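Side-chain contacts in tyrosyl-DNA phosphodiesterase 2 (Danio rerio, PDB 4F1H), which belongs to the endonuclease/exonuclease/phosphatase family and has a DNase I-like fold, in which two mixed beta-sheets carry flanking helices, with a magnesium ion bound in the crystal: residues 132-135 with 136-140; 171-174 with 175-179. One frame throughout, in Å; residues are numbered along the deposited sequence.

Contact 1. Residues 132-135 with 136-140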
loop_
_atom_site.group_PDB
_atom_site.type_symbol
_atom_site.label_atom_id
_atom_site.label_comp_id
_atom_site.label_asym_id
_atom_site.label_seq_id
_atom_site.Cartn_x
_atom_site.Cartn_y
_atom_site.Cartn_z
ATOM N N ARG B 132 -9.524 -5.656 0.847
ATOM C CA ARG B 132 -9.582 -6.537 -0.330
ATOM C C ARG B 132 -11.016 -6.847 -0.748
ATOM O O ARG B 132 -11.319 -6.844 -1.955
ATOM C CB ARG B 132 -8.840 -7.849 -0.056
ATOM C CG ARG B 132 -7.353 -7.680 0.028
ATOM C CD ARG B 132 -6.750 -9.063 0.291
ATOM N NE ARG B 132 -5.339 -8.940 0.621
ATOM C CZ ARG B 132 -4.380 -8.819 -0.289
ATOM N NH1 ARG B 132 -4.691 -8.823 -1.586
ATOM N NH2 ARG B 132 -3.112 -8.705 0.097
ATOM N N VAL B 133 -11.900 -7.061 0.230
ATOM C CA VAL B 133 -13.323 -7.315 -0.049
ATOM C C VAL B 133 -13.952 -6.095 -0.727
ATOM O O VAL B 133 -14.682 -6.244 -1.725
ATOM C CB VAL B 133 -14.105 -7.710 1.217
ATOM C CG1 VAL B 133 -15.621 -7.733 0.942
ATOM C CG2 VAL B 133 -13.640 -9.063 1.716
ATOM N N VAL B 134 -13.638 -4.890 -0.219
ATOM C CA VAL B 134 -14.161 -3.659 -0.841
ATOM C C VAL B 134 -13.731 -3.507 -2.288
ATOM O O VAL B 134 -14.563 -3.261 -3.164
ATOM C CB VAL B 134 -13.755 -2.387 -0.062
ATOM C CG1 VAL B 134 -14.178 -1.114 -0.821
ATOM C CG2 VAL B 134 -14.381 -2.416 1.338
ATOM N N LEU B 135 -12.431 -3.683 -2.543
ATOM C CA LEU B 135 -11.921 -3.450 -3.891
ATOM C C LEU B 135 -12.456 -4.507 -4.858
ATOM O O LEU B 135 -12.743 -4.193 -6.028
ATOM C CB LEU B 135 -10.383 -3.358 -3.910
ATOM C CG LEU B 135 -9.774 -2.252 -3.041
ATOM C CD1 LEU B 135 -8.247 -2.439 -3.012
ATOM C CD2 LEU B 135 -10.149 -0.845 -3.573
ATOM N N GLN B 136 -12.631 -5.737 -4.372
ATOM C CA GLN B 136 -13.212 -6.787 -5.210
ATOM C C GLN B 136 -14.649 -6.455 -5.592
ATOM O O GLN B 136 -15.044 -6.655 -6.744
ATOM C CB GLN B 136 -13.139 -8.165 -4.544
ATOM C CG GLN B 136 -13.584 -9.289 -5.495
ATOM C CD GLN B 136 -12.715 -9.393 -6.753
ATOM O OE1 GLN B 136 -11.546 -8.989 -6.759
ATOM N NE2 GLN B 136 -13.293 -9.929 -7.829
ATOM N N LYS B 137 -15.421 -5.890 -4.650
ATOM C CA LYS B 137 -16.802 -5.538 -4.954
ATOM C C LYS B 137 -16.867 -4.351 -5.915
ATOM O O LYS B 137 -17.766 -4.290 -6.761
ATOM C CB LYS B 137 -17.590 -5.223 -3.683
ATOM C CG LYS B 137 -17.750 -6.407 -2.756
ATOM C CD LYS B 137 -18.665 -7.471 -3.354
ATOM C CE LYS B 137 -18.636 -8.721 -2.472
ATOM N NZ LYS B 137 -19.462 -9.853 -2.987
ATOM N N ILE B 138 -15.930 -3.412 -5.812
ATOM C CA ILE B 138 -15.889 -2.295 -6.764
ATOM C C ILE B 138 -15.577 -2.833 -8.168
ATOM O O ILE B 138 -16.244 -2.451 -9.139
ATOM C CB ILE B 138 -14.816 -1.254 -6.388
ATOM C CG1 ILE B 138 -15.175 -0.591 -5.064
ATOM C CG2 ILE B 138 -14.618 -0.195 -7.502
ATOM C CD1 ILE B 138 -14.061 0.422 -4.577
ATOM N N LYS B 139 -14.567 -3.702 -8.276
ATOM C CA LYS B 139 -14.240 -4.335 -9.567
ATOM C C LYS B 139 -15.416 -5.068 -10.208
ATOM O O LYS B 139 -15.637 -4.963 -11.429
ATOM C CB LYS B 139 -13.113 -5.342 -9.385
ATOM C CG LYS B 139 -11.756 -4.754 -9.104
ATOM C CD LYS B 139 -10.696 -5.851 -9.163
ATOM C CE LYS B 139 -10.744 -6.637 -10.475
ATOM N NZ LYS B 139 -9.705 -7.713 -10.508
ATOM N N GLU B 140 -16.171 -5.804 -9.396
ATOM C CA GLU B 140 -17.235 -6.682 -9.911
ATOM C C GLU B 140 -18.588 -6.028 -10.038
ATOM O O GLU B 140 -19.555 -6.664 -10.452
ATOM C CB GLU B 140 -17.413 -7.880 -8.978
ATOM C CG GLU B 140 -16.187 -8.776 -8.861
ATOM C CD GLU B 140 -16.412 -9.884 -7.835
ATOM O OE1 GLU B 140 -17.435 -9.828 -7.107
ATOM O OE2 GLU B 140 -15.567 -10.809 -7.759
#

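Contact 2. Residues 171-174 with 175-179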
loop_
_atom_site.group_PDB
_atom_site.type_symbol
_atom_site.label_atom_id
_atom_site.label_comp_id
_atom_site.label_asym_id
_atom_site.label_seq_id
_atom_site.Cartn_x
_atom_site.Cartn_y
_atom_site.Cartn_z
ATOM N N CYS B 171 -9.904 4.811 -8.962
ATOM C CA CYS B 171 -8.994 5.826 -8.458
ATOM C C CYS B 171 -9.405 6.264 -7.068
ATOM O O CYS B 171 -10.552 6.084 -6.653
ATOM C CB CYS B 171 -8.939 7.038 -9.379
ATOM S SG CYS B 171 -10.456 8.014 -9.441
ATOM N N ASP B 172 -8.451 6.854 -6.364
ATOM C CA ASP B 172 -8.748 7.519 -5.103
ATOM C C ASP B 172 -8.970 8.987 -5.505
ATOM O O ASP B 172 -8.084 9.616 -6.119
ATOM C CB ASP B 172 -7.535 7.326 -4.176
ATOM C CG ASP B 172 -7.609 8.148 -2.897
ATOM O OD1 ASP B 172 -7.963 9.346 -2.972
ATOM O OD2 ASP B 172 -7.267 7.568 -1.834
ATOM N N VAL B 173 -10.122 9.570 -5.152
ATOM C CA VAL B 173 -10.470 10.917 -5.637
ATOM C C VAL B 173 -9.454 11.995 -5.221
ATOM O O VAL B 173 -9.103 12.891 -6.022
ATOM C CB VAL B 173 -11.924 11.302 -5.227
ATOM C CG1 VAL B 173 -12.240 12.751 -5.540
ATOM C CG2 VAL B 173 -12.925 10.365 -5.911
ATOM N N TRP B 174 -8.977 11.930 -3.975
ATOM C CA TRP B 174 -8.013 12.922 -3.536
ATOM C C TRP B 174 -6.749 12.852 -4.408
ATOM O O TRP B 174 -6.196 13.897 -4.768
ATOM C CB TRP B 174 -7.660 12.724 -2.061
ATOM C CG TRP B 174 -6.597 13.637 -1.596
ATOM C CD1 TRP B 174 -6.748 14.959 -1.284
ATOM C CD2 TRP B 174 -5.216 13.311 -1.353
ATOM N NE1 TRP B 174 -5.543 15.476 -0.849
ATOM C CE2 TRP B 174 -4.591 14.493 -0.893
ATOM C CE3 TRP B 174 -4.452 12.142 -1.479
ATOM C CZ2 TRP B 174 -3.216 14.547 -0.579
ATOM C CZ3 TRP B 174 -3.091 12.183 -1.160
ATOM C CH2 TRP B 174 -2.487 13.384 -0.715
ATOM N N GLU B 175 -6.284 11.644 -4.726
ATOM C CA GLU B 175 -5.106 11.501 -5.608
ATOM C C GLU B 175 -5.415 12.047 -6.992
ATOM O O GLU B 175 -4.639 12.817 -7.575
ATOM C CB GLU B 175 -4.699 10.025 -5.717
ATOM C CG GLU B 175 -4.235 9.456 -4.397
ATOM C CD GLU B 175 -3.790 8.006 -4.503
ATOM O OE1 GLU B 175 -4.105 7.324 -5.510
ATOM O OE2 GLU B 175 -3.112 7.554 -3.560
ATOM N N GLN B 176 -6.566 11.659 -7.516
ATOM C CA GLN B 176 -6.969 12.045 -8.866
ATOM C C GLN B 176 -7.085 13.565 -8.982
ATOM O O GLN B 176 -6.790 14.148 -10.046
ATOM C CB GLN B 176 -8.294 11.348 -9.216
ATOM C CG GLN B 176 -8.726 11.475 -10.666
ATOM C CD GLN B 176 -7.834 10.674 -11.604
ATOM O OE1 GLN B 176 -7.200 9.693 -11.203
ATOM N NE2 GLN B 176 -7.777 11.093 -12.862
ATOM N N LEU B 177 -7.472 14.230 -7.888
ATOM C CA LEU B 177 -7.631 15.682 -7.910
ATOM C C LEU B 177 -6.313 16.433 -7.675
ATOM O O LEU B 177 -6.298 17.663 -7.590
ATOM C CB LEU B 177 -8.720 16.154 -6.928
ATOM C CG LEU B 177 -10.150 15.814 -7.342
ATOM C CD1 LEU B 177 -11.145 16.222 -6.255
ATOM C CD2 LEU B 177 -10.502 16.517 -8.648
ATOM N N GLY B 178 -5.217 15.698 -7.582
ATOM C CA GLY B 178 -3.909 16.339 -7.531
ATOM C C GLY B 178 -3.168 16.302 -6.209
ATOM O O GLY B 178 -2.195 17.061 -5.999
ATOM N N LYS B 179 -3.619 15.438 -5.308
ATOM C CA LYS B 179 -3.001 15.324 -3.983
ATOM C C LYS B 179 -2.845 16.695 -3.295
ATOM O O LYS B 179 -1.747 17.040 -2.789
ATOM C CB LYS B 179 -1.655 14.605 -4.043
ATOM C CG LYS B 179 -1.739 13.125 -4.467
ATOM C CD LYS B 179 -0.369 12.464 -4.374
ATOM C CE LYS B 179 -0.455 10.978 -4.635
ATOM N NZ LYS B 179 0.874 10.318 -4.420
HETATM O O HOH W 1 -5.683 6.947 -7.645
#

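Contact 1. Residues 132-135 with 136-140
Residues 132-135 and 136-140 are consecutive turns of one alpha-helix, tied by i to i+4 bonds such as Ile138 N to Val134 O (3.0 Å). This is the helix of a beta-alpha-beta crossover, joining the parallel strands 108-114 and 145-150. Val134 and Ile138 form its sheet-facing side, while Leu135 packs on Leu166 of a loop. The CD1 methyl of Ile138 is flanked by Val134 CG1 at 4.1 Å and Leu135 CD2 at 4.2 Å, so one straight branch meets both the i-4 and i-3 residues. With CG1 of Ile138 beside the backbone N (chi1 -65°), that branch runs back along the helix, and CG1 itself lies 3.3 Å from Val134 O. Val134 packs on Phe149, and Ile138 on Phe149, Val147 and Met113; beta-branched residues suit a helix face laid close against a sheet because few torsions are open to them. The exposed Arg132 and Lys139 lead away from the helix over Val163 and Pro167. Lys137 touches Met113, and its chi1 of -65° brings its CG to 3.2 Å from Val133 O. Further along, Lys139 N closes onto Leu135 O at 2.9 Å with a nearly straight N-H (171°).

Contact 2. Residues 171-174 with 175-179
Asp172 and Glu175 meet at the start of a short helix, where Asp172 is the N-cap: its OD1 takes weak bonds from Trp174 N (3.0 Å) and Glu175 N (3.3 Å). A short acidic side chain suits a cap, folding back on the first N-H groups. The carboxylates stack with planes 20° apart; Arg204, salt-bridged to Asp172 OD2 and weakly paired with Glu175 OE2, probably offsets their like charges. A water adds a link, accepting from Asp172 N and donating to Glu175 OE1. The helix ends in a Schellman motif: Lys179 N bonds to Trp174 O (3.1 Å) and Gly178 N to Glu175 O (2.9 Å), and Gly178, lacking a side chain, takes positive phi without striking the preceding carbonyl. That turn sets Lys179 CA over the Trp174 six-membered ring, 3.6 Å from its centroid, a CH-pi contact. Trp174 NE1 is held by Gln180 O. Tight packing continues where Val173 CG1 meets Leu177 CD1 at 3.7 Å. The solvent side is looser: exposed Gln176 touches Cys171 through few atoms, Gln176 OE1 to Cys171 CB at 3.7 Å. Val173 is wedged between strand 202-211 and strands 220-227 and 243-249 of the other sheet.

Overall arrangement
Contact 1 comes first along the chain, and contact 2 follows after strand 145-150 and helix 157-161. Their centres are 19 Å apart and their nearest atoms about 7 Å, so they do not touch. What joins them is the seven-stranded sheet: strand 202-211 meets Ile138 of contact 1 through Phe209 and Arg211, and meets Asp172 through Phe209. Leu166, in the loop before strand 170-172, likewise touches Leu135 and Asp172. Contact 1 thus lies on the long helix laid over the seven-stranded sheet, and contact 2 at the junction of the two sheets of the DNase I-like fold.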